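Local coordinates for Esterase/lipase-like protein (Caldicellulosiruptor lactoaceticus 6A, PDB 6A6O) that hydrolyses both acetyl esters and xylosides, combining acetyl esterase and 1,4-beta-xylosidase activity in one enzyme, at residues I58-T66 and S133-V142; R163-Y171 and C272-F281. All coordinates share one frame; numbering follows the deposited sequence.

Contact 1: I58-T66 and S133-V142; sequences IVFPGGGYT and SAGGHLASLV
Y65 and H137 meet rim to rim, their ring planes at 84°: OH of Y65 lies 2.8 Å from ND1 of H137, a hydrogen bond in which either could be the donor. CB of A134 stands over one face of the Y65 ring, 4.2 Å from the centroid and 21° off the normal, a CH-pi contact. A phenylalanine at Y65 lacks the hydroxyl and would probably leave ND1 of H137 without its mate and that imidazole less firmly oriented. Further along the helix, the F60 ring turns an edge to the backbone of A139 and meets L138 obliquely (CD2 to CG 3.7 Å). With CG anti to the carbonyl carbon (chi1 -65°), the ring is laid along the helix, from G135 to V142; CB rests 3.4 Å from O of G135. CA of G135 approaches O of P61 to 3.3 Å, and any side chain there would collide with this carbonyl and that of F60. S133, with G135 two places on, fits the GxSxG nucleophile elbow of alpha/beta hydrolases, and its OG is hydrogen-bonded to H254. A water bridges S133 OG (2.6 Å) and G63 N (3.1 Å), which is consistent with an oxyanion hole beside the glycine loop. In the next shell, E72 holds G62 N and Y92 holds P61 O. Helix 182-189 packs on Y65, helix 101-115 on F60, and L201 O bonds NE2 of H137.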
ATOM      1  N   ILE A  58       5.407  -4.245  -0.651  1.00 22.72           N
ATOM      2  CA  ILE A  58       5.542  -3.210   0.369  1.00 25.05           C
ATOM      3  C   ILE A  58       4.210  -3.088   1.084  1.00 23.76           C
ATOM      4  O   ILE A  58       3.174  -2.854   0.445  1.00 24.09           O
ATOM      5  CB  ILE A  58       5.957  -1.859  -0.239  1.00 22.93           C
ATOM      6  CG1 ILE A  58       7.205  -2.022  -1.110  1.00 25.43           C
ATOM      7  CG2 ILE A  58       6.186  -0.832   0.874  1.00 23.86           C
ATOM      8  CD1 ILE A  58       7.535  -0.762  -1.922  1.00 28.68           C
ATOM      9  N   VAL A  59       4.237  -3.234   2.403  1.00 24.51           N
ATOM     10  CA  VAL A  59       3.035  -3.250   3.226  1.00 24.64           C
ATOM     11  C   VAL A  59       2.767  -1.846   3.745  1.00 25.23           C
ATOM     12  O   VAL A  59       3.650  -1.219   4.347  1.00 22.81           O
ATOM     13  CB  VAL A  59       3.170  -4.245   4.385  1.00 23.53           C
ATOM     14  CG1 VAL A  59       1.939  -4.142   5.295  1.00 22.50           C
ATOM     15  CG2 VAL A  59       3.352  -5.648   3.844  1.00 24.56           C
ATOM     16  N   PHE A  60       1.543  -1.344   3.503  1.00 22.63           N
ATOM     17  CA  PHE A  60       1.097  -0.044   3.993  1.00 22.56           C
ATOM     18  C   PHE A  60       0.153  -0.286   5.167  1.00 23.56           C
ATOM     19  O   PHE A  60      -1.029  -0.600   4.946  1.00 23.26           O
ATOM     20  CB  PHE A  60       0.365   0.751   2.900  1.00 22.68           C
ATOM     21  CG  PHE A  60       1.196   1.156   1.707  1.00 25.45           C
ATOM     22  CD1 PHE A  60       2.484   0.690   1.495  1.00 26.13           C
ATOM     23  CD2 PHE A  60       0.649   2.030   0.780  1.00 24.49           C
ATOM     24  CE1 PHE A  60       3.206   1.085   0.391  1.00 25.16           C
ATOM     25  CE2 PHE A  60       1.368   2.438  -0.335  1.00 26.80           C
ATOM     26  CZ  PHE A  60       2.645   1.962  -0.538  1.00 26.53           C
ATOM     27  N   PRO A  61       0.588  -0.132   6.415  1.00 24.00           N
ATOM     28  CA  PRO A  61      -0.325  -0.342   7.541  1.00 22.69           C
ATOM     29  C   PRO A  61      -1.400   0.734   7.589  1.00 25.16           C
ATOM     30  O   PRO A  61      -1.239   1.834   7.056  1.00 25.09           O
ATOM     31  CB  PRO A  61       0.597  -0.262   8.770  1.00 24.63           C
ATOM     32  CG  PRO A  61       1.728   0.597   8.315  1.00 28.81           C
ATOM     33  CD  PRO A  61       1.923   0.326   6.853  1.00 26.00           C
ATOM     34  N   GLY A  62      -2.515   0.401   8.248  1.00 24.00           N
ATOM     35  CA  GLY A  62      -3.596   1.342   8.471  1.00 22.29           C
ATOM     36  C   GLY A  62      -3.396   2.152   9.742  1.00 28.38           C
ATOM     37  O   GLY A  62      -2.331   2.143  10.359  1.00 29.32           O
ATOM     38  N   GLY A  63      -4.453   2.860  10.138  1.00 26.47           N
ATOM     39  CA  GLY A  63      -4.354   3.769  11.273  1.00 30.69           C
ATOM     40  C   GLY A  63      -4.944   5.152  11.059  1.00 29.71           C
ATOM     41  O   GLY A  63      -4.577   6.102  11.760  1.00 28.90           O
ATOM     42  N   GLY A  64      -5.861   5.282  10.099  1.00 28.20           N
ATOM     43  CA  GLY A  64      -6.622   6.509   9.929  1.00 28.51           C
ATOM     44  C   GLY A  64      -5.819   7.754   9.628  1.00 27.16           C
ATOM     45  O   GLY A  64      -6.317   8.864   9.837  1.00 30.78           O
ATOM     46  N   TYR A  65      -4.591   7.604   9.135  1.00 24.70           N
ATOM     47  CA  TYR A  65      -3.661   8.703   8.890  1.00 28.07           C
ATOM     48  C   TYR A  65      -3.296   9.451  10.170  1.00 27.61           C
ATOM     49  O   TYR A  65      -2.884  10.609  10.116  1.00 29.01           O
ATOM     50  CB  TYR A  65      -4.200   9.677   7.830  1.00 25.53           C
ATOM     51  CG  TYR A  65      -4.180   9.103   6.427  1.00 25.27           C
ATOM     52  CD1 TYR A  65      -2.975   8.791   5.802  1.00 24.54           C
ATOM     53  CD2 TYR A  65      -5.364   8.870   5.730  1.00 25.89           C
ATOM     54  CE1 TYR A  65      -2.952   8.268   4.510  1.00 28.58           C
ATOM     55  CE2 TYR A  65      -5.351   8.346   4.454  1.00 23.80           C
ATOM     56  CZ  TYR A  65      -4.156   8.055   3.838  1.00 24.26           C
ATOM     57  OH  TYR A  65      -4.145   7.536   2.546  1.00 23.79           O
ATOM     58  N   THR A  66      -3.443   8.812  11.331  1.00 29.78           N
ATOM     59  CA  THR A  66      -2.956   9.381  12.585  1.00 32.05           C
ATOM     60  C   THR A  66      -1.876   8.537  13.239  1.00 35.39           C
ATOM     61  O   THR A  66      -1.176   9.033  14.124  1.00 36.45           O
ATOM     62  CB  THR A  66      -4.102   9.567  13.595  1.00 32.30           C
ATOM     63  OG1 THR A  66      -4.692   8.296  13.904  1.00 34.59           O
ATOM     64  CG2 THR A  66      -5.177  10.489  13.035  1.00 32.63           C
ATOM     65  N   SER A 133      -6.942  -0.600   5.365  1.00 23.59           N
ATOM     66  CA  SER A 133      -7.735   0.547   5.841  1.00 26.93           C
ATOM     67  C   SER A 133      -7.183   1.832   5.232  1.00 24.76           C
ATOM     68  O   SER A 133      -7.153   1.946   3.994  1.00 23.22           O
ATOM     69  CB  SER A 133      -7.773   0.504   7.378  1.00 26.09           C
ATOM     70  OG  SER A 133      -8.694   1.466   7.869  1.00 29.81           O
ATOM     71  N   ALA A 134      -6.744   2.819   6.022  1.00 23.84           N
ATOM     72  CA  ALA A 134      -6.136   4.013   5.438  1.00 22.41           C
ATOM     73  C   ALA A 134      -4.866   3.680   4.653  1.00 22.69           C
ATOM     74  O   ALA A 134      -4.536   4.377   3.691  1.00 22.72           O
ATOM     75  CB  ALA A 134      -5.826   5.040   6.527  1.00 25.79           C
ATOM     76  N   GLY A 135      -4.125   2.644   5.069  1.00 22.87           N
ATOM     77  CA  GLY A 135      -3.024   2.161   4.251  1.00 19.38           C
ATOM     78  C   GLY A 135      -3.487   1.597   2.921  1.00 23.53           C
ATOM     79  O   GLY A 135      -2.769   1.682   1.917  1.00 23.04           O
ATOM     80  N   GLY A 136      -4.685   1.008   2.891  1.00 21.31           N
ATOM     81  CA  GLY A 136      -5.243   0.578   1.615  1.00 20.75           C
ATOM     82  C   GLY A 136      -5.666   1.749   0.756  1.00 22.64           C
ATOM     83  O   GLY A 136      -5.560   1.699  -0.476  1.00 23.17           O
ATOM     84  N   HIS A 137      -6.155   2.816   1.382  1.00 21.39           N
ATOM     85  CA  HIS A 137      -6.342   4.059   0.643  1.00 21.20           C
ATOM     86  C   HIS A 137      -5.040   4.485  -0.022  1.00 22.68           C
ATOM     87  O   HIS A 137      -4.984   4.713  -1.238  1.00 23.22           O
ATOM     88  CB  HIS A 137      -6.845   5.152   1.582  1.00 21.49           C
ATOM     89  CG  HIS A 137      -7.181   6.428   0.884  1.00 22.20           C
ATOM     90  ND1 HIS A 137      -6.537   7.618   1.155  1.00 25.62           N
ATOM     91  CD2 HIS A 137      -8.090   6.701  -0.082  1.00 23.52           C
ATOM     92  CE1 HIS A 137      -7.033   8.569   0.380  1.00 25.36           C
ATOM     93  NE2 HIS A 137      -7.986   8.042  -0.369  1.00 24.21           N
ATOM     94  N   LEU A 138      -3.973   4.575   0.768  1.00 23.55           N
ATOM     95  CA  LEU A 138      -2.684   4.988   0.228  1.00 21.28           C
ATOM     96  C   LEU A 138      -2.211   4.045  -0.877  1.00 21.47           C
ATOM     97  O   LEU A 138      -1.697   4.491  -1.907  1.00 23.91           O
ATOM     98  CB  LEU A 138      -1.670   5.054   1.370  1.00 20.85           C
ATOM     99  CG  LEU A 138      -0.297   5.610   1.032  1.00 25.31           C
ATOM    100  CD1 LEU A 138      -0.460   7.016   0.511  1.00 23.21           C
ATOM    101  CD2 LEU A 138       0.550   5.571   2.292  1.00 26.94           C
ATOM    102  N   ALA A 139      -2.370   2.736  -0.679  1.00 22.09           N
ATOM    103  CA  ALA A 139      -2.018   1.767  -1.716  1.00 23.14           C
ATOM    104  C   ALA A 139      -2.841   1.981  -2.983  1.00 24.15           C
ATOM    105  O   ALA A 139      -2.313   1.912  -4.100  1.00 23.31           O
ATOM    106  CB  ALA A 139      -2.232   0.346  -1.192  1.00 24.47           C
ATOM    107  N   SER A 140      -4.142   2.236  -2.829  1.00 22.47           N
ATOM    108  CA  SER A 140      -4.985   2.449  -3.997  1.00 20.95           C
ATOM    109  C   SER A 140      -4.611   3.741  -4.715  1.00 23.49           C
ATOM    110  O   SER A 140      -4.783   3.836  -5.937  1.00 23.17           O
ATOM    111  CB  SER A 140      -6.471   2.450  -3.607  1.00 22.48           C
ATOM    112  OG  SER A 140      -6.849   3.644  -2.932  1.00 22.05           O
ATOM    113  N   LEU A 141      -4.087   4.726  -3.982  1.00 25.20           N
ATOM    114  CA  LEU A 141      -3.657   5.978  -4.592  1.00 23.85           C
ATOM    115  C   LEU A 141      -2.383   5.786  -5.403  1.00 26.17           C
ATOM    116  O   LEU A 141      -2.282   6.248  -6.546  1.00 25.62           O
ATOM    117  CB  LEU A 141      -3.441   7.044  -3.515  1.00 23.68           C
ATOM    118  CG  LEU A 141      -4.714   7.610  -2.887  1.00 28.24           C
ATOM    119  CD1 LEU A 141      -4.352   8.630  -1.827  1.00 29.80           C
ATOM    120  CD2 LEU A 141      -5.622   8.225  -3.977  1.00 25.25           C
ATOM    121  N   VAL A 142      -1.388   5.111  -4.828  1.00 26.81           N
ATOM    122  CA  VAL A 142      -0.180   4.882  -5.605  1.00 28.38           C
ATOM    123  C   VAL A 142      -0.466   3.920  -6.760  1.00 30.87           C
ATOM    124  O   VAL A 142       0.196   3.985  -7.802  1.00 29.89           O
ATOM    125  CB  VAL A 142       0.953   4.450  -4.642  1.00 25.92           C
ATOM    126  CG1 VAL A 142       0.863   2.981  -4.275  1.00 29.51           C
ATOM    127  CG2 VAL A 142       2.325   4.819  -5.211  1.00 33.95           C
TER
HETATM  128  O   HOH W   1      -7.365   3.198   9.231  1.00 29.79           O

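Contact 2: R163-Y171 and C272-F281; sequences RPDCIVLCY and CEKWFESIGF
C166 presents its sulfur to the face of the F281 ring, with SG 3.9 Å from the ring centroid and 19° off the normal. The same sulfur lies at the edge of the F276 ring, so the two phenylalanines meet it in different ways, one by its face and the other by its rim. A chi1 of 73° sets SG between the backbone N and the carbonyl carbon of C166, directed at the phenylalanines, while CB is left to meet the other two partners: CH2 of W275 at 3.8 Å and CD1 of I279, also at 3.8 Å.

V168, two residues on and pointing the same way, uses both of its methyls. CG2 reaches CZ3 of W275 at 3.7 Å, the valine and the tryptophan sliding past each other in opposite directions, and it also lies 3.9 Å from CZ of F276, whose side chain it crosses at about a right angle. CG1 approaches SG of C272 at 4.0 Å. No hydrogen bond joins the segments; the contacts between their side chains are apolar or sulfur-aromatic.

Within 272-281, CG2 of I279 sits over one face of the W275 indole, toward its rim, 3.7 Å above the plane. The helix ends in a Schellman motif at G280, after which the chain turns and brings F281 back over C166. I57, on strand 54-60, touches C166, F276 and F281 and extends the same apolar layer, and F215 does so beside V168 and C272. Strand 167-170 and helix 272-278 run nearly antiparallel, at 162°, with axes 11.2 Å apart: the packing of a C-terminal helix against one face of the central, mostly parallel sheet, as in the alpha/beta hydrolase fold.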
ATOM      1  N   ARG A 163       5.012   2.901 -10.340  1.00 25.39           N
ATOM      2  CA  ARG A 163       3.829   2.069 -10.539  1.00 26.12           C
ATOM      3  C   ARG A 163       4.034   0.703  -9.893  1.00 25.55           C
ATOM      4  O   ARG A 163       5.003   0.007 -10.225  1.00 26.89           O
ATOM      5  CB  ARG A 163       3.533   1.909 -12.022  1.00 28.36           C
ATOM      6  CG  ARG A 163       2.403   0.941 -12.309  1.00 25.61           C
ATOM      7  CD  ARG A 163       2.209   0.729 -13.812  1.00 27.48           C
ATOM      8  NE  ARG A 163       1.031  -0.078 -14.144  1.00 27.18           N
ATOM      9  CZ  ARG A 163       1.038  -1.407 -14.235  1.00 28.17           C
ATOM     10  NH1 ARG A 163       2.153  -2.095 -14.003  1.00 29.71           N
ATOM     11  NH2 ARG A 163      -0.065  -2.056 -14.573  1.00 28.47           N
ATOM     12  N   PRO A 164       3.175   0.286  -8.974  1.00 25.08           N
ATOM     13  CA  PRO A 164       3.283  -1.078  -8.448  1.00 24.38           C
ATOM     14  C   PRO A 164       2.830  -2.092  -9.487  1.00 25.15           C
ATOM     15  O   PRO A 164       1.995  -1.809 -10.353  1.00 25.90           O
ATOM     16  CB  PRO A 164       2.362  -1.061  -7.220  1.00 23.79           C
ATOM     17  CG  PRO A 164       1.323  -0.043  -7.541  1.00 26.81           C
ATOM     18  CD  PRO A 164       2.009   1.012  -8.429  1.00 22.70           C
ATOM     19  N   ASP A 165       3.405  -3.291  -9.410  1.00 23.12           N
ATOM     20  CA  ASP A 165       3.066  -4.337 -10.361  1.00 22.28           C
ATOM     21  C   ASP A 165       1.813  -5.116  -9.962  1.00 23.66           C
ATOM     22  O   ASP A 165       1.278  -5.863 -10.782  1.00 25.51           O
ATOM     23  CB  ASP A 165       4.269  -5.261 -10.528  1.00 26.02           C
ATOM     24  CG  ASP A 165       5.448  -4.542 -11.146  1.00 27.29           C
ATOM     25  OD1 ASP A 165       5.281  -4.011 -12.266  1.00 26.90           O
ATOM     26  OD2 ASP A 165       6.521  -4.463 -10.502  1.00 28.82           O
ATOM     27  N   CYS A 166       1.337  -4.948  -8.731  1.00 23.77           N
ATOM     28  CA  CYS A 166       0.046  -5.469  -8.288  1.00 22.79           C
ATOM     29  C   CYS A 166      -0.330  -4.715  -7.022  1.00 25.72           C
ATOM     30  O   CYS A 166       0.520  -4.086  -6.384  1.00 24.16           O
ATOM     31  CB  CYS A 166       0.078  -6.988  -8.043  1.00 22.70           C
ATOM     32  SG  CYS A 166       0.986  -7.529  -6.547  1.00 28.02           S
ATOM     33  N   ILE A 167      -1.615  -4.793  -6.660  1.00 24.19           N
ATOM     34  CA  ILE A 167      -2.168  -4.083  -5.511  1.00 21.71           C
ATOM     35  C   ILE A 167      -3.020  -5.054  -4.702  1.00 24.22           C
ATOM     36  O   ILE A 167      -3.862  -5.756  -5.271  1.00 21.05           O
ATOM     37  CB  ILE A 167      -3.054  -2.902  -5.949  1.00 24.44           C
ATOM     38  CG1 ILE A 167      -2.286  -1.903  -6.814  1.00 27.67           C
ATOM     39  CG2 ILE A 167      -3.631  -2.214  -4.740  1.00 25.59           C
ATOM     40  CD1 ILE A 167      -3.239  -0.945  -7.533  1.00 29.46           C
ATOM     41  N   VAL A 168      -2.835  -5.070  -3.383  1.00 19.83           N
ATOM     42  CA  VAL A 168      -3.702  -5.830  -2.484  1.00 19.41           C
ATOM     43  C   VAL A 168      -4.333  -4.845  -1.507  1.00 19.86           C
ATOM     44  O   VAL A 168      -3.620  -4.097  -0.829  1.00 22.22           O
ATOM     45  CB  VAL A 168      -2.943  -6.931  -1.732  1.00 21.54           C
ATOM     46  CG1 VAL A 168      -3.908  -7.678  -0.792  1.00 21.05           C
ATOM     47  CG2 VAL A 168      -2.281  -7.891  -2.724  1.00 20.51           C
ATOM     48  N   LEU A 169      -5.661  -4.840  -1.440  1.00 20.34           N
ATOM     49  CA  LEU A 169      -6.401  -3.874  -0.636  1.00 23.25           C
ATOM     50  C   LEU A 169      -7.209  -4.631   0.400  1.00 22.33           C
ATOM     51  O   LEU A 169      -8.040  -5.469   0.045  1.00 21.19           O
ATOM     52  CB  LEU A 169      -7.331  -3.028  -1.505  1.00 20.27           C
ATOM     53  CG  LEU A 169      -6.610  -2.269  -2.613  1.00 21.69           C
ATOM     54  CD1 LEU A 169      -7.637  -1.532  -3.477  1.00 22.76           C
ATOM     55  CD2 LEU A 169      -5.559  -1.281  -2.037  1.00 21.56           C
ATOM     56  N   CYS A 170      -6.984  -4.320   1.673  1.00 18.90           N
ATOM     57  CA  CYS A 170      -7.595  -5.048   2.779  1.00 20.92           C
ATOM     58  C   CYS A 170      -8.467  -4.078   3.552  1.00 21.91           C
ATOM     59  O   CYS A 170      -7.952  -3.099   4.111  1.00 21.09           O
ATOM     60  CB  CYS A 170      -6.526  -5.655   3.687  1.00 22.65           C
ATOM     61  SG  CYS A 170      -5.240  -6.576   2.796  1.00 23.39           S
ATOM     62  N   TYR A 171      -9.789  -4.356   3.584  1.00 20.72           N
ATOM     63  CA  TYR A 171     -10.804  -3.426   4.073  1.00 21.18           C
ATOM     64  C   TYR A 171     -10.401  -1.967   3.834  1.00 20.96           C
ATOM     65  O   TYR A 171     -10.331  -1.172   4.782  1.00 22.78           O
ATOM     66  CB  TYR A 171     -11.120  -3.707   5.556  1.00 19.56           C
ATOM     67  CG  TYR A 171      -9.950  -4.049   6.468  1.00 21.82           C
ATOM     68  CD1 TYR A 171      -9.203  -3.038   7.096  1.00 23.33           C
ATOM     69  CD2 TYR A 171      -9.617  -5.374   6.732  1.00 22.02           C
ATOM     70  CE1 TYR A 171      -8.143  -3.357   7.947  1.00 21.72           C
ATOM     71  CE2 TYR A 171      -8.564  -5.701   7.578  1.00 23.21           C
ATOM     72  CZ  TYR A 171      -7.835  -4.696   8.184  1.00 24.51           C
ATOM     73  OH  TYR A 171      -6.796  -5.040   9.024  1.00 24.56           O
ATOM     74  N   CYS A 272      -5.313 -15.018  -1.206  1.00 21.73           N
ATOM     75  CA  CYS A 272      -4.358 -14.046  -1.740  1.00 21.87           C
ATOM     76  C   CYS A 272      -3.092 -14.734  -2.238  1.00 23.26           C
ATOM     77  O   CYS A 272      -2.562 -14.381  -3.298  1.00 23.49           O
ATOM     78  CB  CYS A 272      -4.014 -13.007  -0.676  1.00 23.58           C
ATOM     79  SG  CYS A 272      -3.204 -11.566  -1.368  1.00 24.67           S
ATOM     80  N   GLU A 273      -2.608 -15.732  -1.491  1.00 23.93           N
ATOM     81  CA  GLU A 273      -1.473 -16.531  -1.943  1.00 27.51           C
ATOM     82  C   GLU A 273      -1.742 -17.159  -3.307  1.00 28.00           C
ATOM     83  O   GLU A 273      -0.892 -17.109  -4.203  1.00 26.27           O
ATOM     84  CB  GLU A 273      -1.161 -17.613  -0.912  1.00 26.84           C
ATOM     85  CG  GLU A 273      -0.025 -18.542  -1.322  1.00 29.83           C
ATOM     86  CD  GLU A 273       0.068 -19.776  -0.440  1.00 34.10           C
ATOM     87  OE1 GLU A 273      -0.520 -19.779   0.661  1.00 33.15           O
ATOM     88  OE2 GLU A 273       0.735 -20.744  -0.851  1.00 40.38           O
ATOM     89  N   LYS A 274      -2.926 -17.757  -3.483  1.00 24.19           N
ATOM     90  CA  LYS A 274      -3.257 -18.365  -4.769  1.00 23.55           C
ATOM     91  C   LYS A 274      -3.423 -17.319  -5.865  1.00 24.98           C
ATOM     92  O   LYS A 274      -3.085 -17.583  -7.024  1.00 26.40           O
ATOM     93  CB  LYS A 274      -4.522 -19.217  -4.642  1.00 26.99           C
ATOM     94  CG  LYS A 274      -4.326 -20.470  -3.784  1.00 32.49           C
ATOM     95  CD  LYS A 274      -3.069 -21.236  -4.218  1.00 36.81           C
ATOM     96  CE  LYS A 274      -2.863 -22.531  -3.424  1.00 42.16           C
ATOM     97  NZ  LYS A 274      -1.524 -23.145  -3.713  1.00 42.41           N
ATOM     98  N   TRP A 275      -3.917 -16.122  -5.529  1.00 23.71           N
ATOM     99  CA  TRP A 275      -4.014 -15.066  -6.535  1.00 25.17           C
ATOM    100  C   TRP A 275      -2.631 -14.598  -6.979  1.00 25.89           C
ATOM    101  O   TRP A 275      -2.392 -14.396  -8.180  1.00 25.11           O
ATOM    102  CB  TRP A 275      -4.841 -13.900  -5.976  1.00 23.36           C
ATOM    103  CG  TRP A 275      -4.915 -12.671  -6.852  1.00 24.86           C
ATOM    104  CD1 TRP A 275      -5.719 -12.484  -7.942  1.00 24.48           C
ATOM    105  CD2 TRP A 275      -4.167 -11.461  -6.697  1.00 22.18           C
ATOM    106  NE1 TRP A 275      -5.519 -11.236  -8.475  1.00 21.41           N
ATOM    107  CE2 TRP A 275      -4.570 -10.585  -7.728  1.00 23.56           C
ATOM    108  CE3 TRP A 275      -3.194 -11.030  -5.784  1.00 20.28           C
ATOM    109  CZ2 TRP A 275      -4.048  -9.297  -7.870  1.00 22.10           C
ATOM    110  CZ3 TRP A 275      -2.662  -9.739  -5.939  1.00 21.30           C
ATOM    111  CH2 TRP A 275      -3.088  -8.897  -6.971  1.00 22.95           C
ATOM    112  N   PHE A 276      -1.717 -14.398  -6.026  1.00 23.98           N
ATOM    113  CA  PHE A 276      -0.318 -14.125  -6.362  1.00 25.82           C
ATOM    114  C   PHE A 276       0.218 -15.158  -7.342  1.00 25.85           C
ATOM    115  O   PHE A 276       0.906 -14.818  -8.311  1.00 26.92           O
ATOM    116  CB  PHE A 276       0.540 -14.162  -5.098  1.00 24.37           C
ATOM    117  CG  PHE A 276       0.471 -12.917  -4.246  1.00 24.26           C
ATOM    118  CD1 PHE A 276       0.409 -11.646  -4.805  1.00 24.35           C
ATOM    119  CD2 PHE A 276       0.536 -13.030  -2.864  1.00 27.07           C
ATOM    120  CE1 PHE A 276       0.386 -10.503  -3.987  1.00 29.21           C
ATOM    121  CE2 PHE A 276       0.514 -11.905  -2.054  1.00 25.82           C
ATOM    122  CZ  PHE A 276       0.442 -10.639  -2.616  1.00 23.65           C
ATOM    123  N   GLU A 277      -0.075 -16.432  -7.090  1.00 27.68           N
ATOM    124  CA  GLU A 277       0.332 -17.470  -8.029  1.00 26.49           C
ATOM    125  C   GLU A 277      -0.374 -17.298  -9.370  1.00 29.92           C
ATOM    126  O   GLU A 277       0.253 -17.412 -10.427  1.00 30.15           O
ATOM    127  CB  GLU A 277       0.058 -18.842  -7.425  1.00 28.01           C
ATOM    128  CG  GLU A 277       0.391 -20.020  -8.314  1.00 35.41           C
ATOM    129  CD  GLU A 277      -0.153 -21.313  -7.737  1.00 39.40           C
ATOM    130  OE1 GLU A 277       0.487 -21.875  -6.822  1.00 40.52           O
ATOM    131  OE2 GLU A 277      -1.245 -21.735  -8.165  1.00 37.80           O
ATOM    132  N   SER A 278      -1.673 -16.987  -9.345  1.00 28.66           N
ATOM    133  CA  SER A 278      -2.437 -16.887 -10.585  1.00 30.25           C
ATOM    134  C   SER A 278      -1.912 -15.782 -11.492  1.00 27.04           C
ATOM    135  O   SER A 278      -1.968 -15.916 -12.716  1.00 30.73           O
ATOM    136  CB  SER A 278      -3.915 -16.638 -10.281  1.00 29.36           C
ATOM    137  OG  SER A 278      -4.145 -15.247 -10.118  1.00 33.73           O
ATOM    138  N   ILE A 279      -1.411 -14.677 -10.924  1.00 28.87           N
ATOM    139  CA  ILE A 279      -0.938 -13.567 -11.749  1.00 28.94           C
ATOM    140  C   ILE A 279       0.547 -13.677 -12.062  1.00 32.17           C
ATOM    141  O   ILE A 279       1.105 -12.765 -12.684  1.00 34.93           O
ATOM    142  CB  ILE A 279      -1.222 -12.190 -11.101  1.00 30.77           C
ATOM    143  CG1 ILE A 279      -0.406 -12.008  -9.812  1.00 27.83           C
ATOM    144  CG2 ILE A 279      -2.728 -12.007 -10.837  1.00 26.02           C
ATOM    145  CD1 ILE A 279      -0.536 -10.614  -9.172  1.00 28.86           C
ATOM    146  N   GLY A 280       1.199 -14.760 -11.648  1.00 32.44           N
ATOM    147  CA  GLY A 280       2.614 -14.936 -11.897  1.00 30.66           C
ATOM    148  C   GLY A 280       3.519 -14.210 -10.933  1.00 36.00           C
ATOM    149  O   GLY A 280       4.723 -14.096 -11.197  1.00 34.70           O
ATOM    150  N   PHE A 281       2.978 -13.711  -9.820  1.00 31.39           N
ATOM    151  CA  PHE A 281       3.796 -13.010  -8.841  1.00 31.22           C
ATOM    152  C   PHE A 281       4.686 -13.973  -8.072  1.00 31.76           C
ATOM    153  O   PHE A 281       5.822 -13.635  -7.721  1.00 32.86           O
ATOM    154  CB  PHE A 281       2.894 -12.232  -7.883  1.00 31.68           C
ATOM    155  CG  PHE A 281       3.523 -10.993  -7.333  1.00 33.08           C
ATOM    156  CD1 PHE A 281       3.708  -9.886  -8.140  1.00 33.28           C
ATOM    157  CD2 PHE A 281       3.918 -10.933  -6.009  1.00 31.01           C
ATOM    158  CE1 PHE A 281       4.278  -8.732  -7.634  1.00 30.82           C
ATOM    159  CE2 PHE A 281       4.489  -9.782  -5.497  1.00 29.49           C
ATOM    160  CZ  PHE A 281       4.665  -8.683  -6.315  1.00 28.21           C
TER

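Both contacts are buried and both reach the same sheet, but from different sides of it: L169 of strand 167-170 packs on the helix of contact 1, whereas V168 points to the helix of contact 2. Contact 1 is the more central: its centre lies about 5 Å from the centre of the chain, that of contact 2 about 11 Å. It mixes polar and apolar chemistry around the presumed nucleophile. Contact 2 is apolar, and the far side of its helix carries exposed charged residues. The two touch directly where N of S133 lies 3.0 Å from O of C170, a probable hydrogen bond that ties the elbow to the end of strand 167-170.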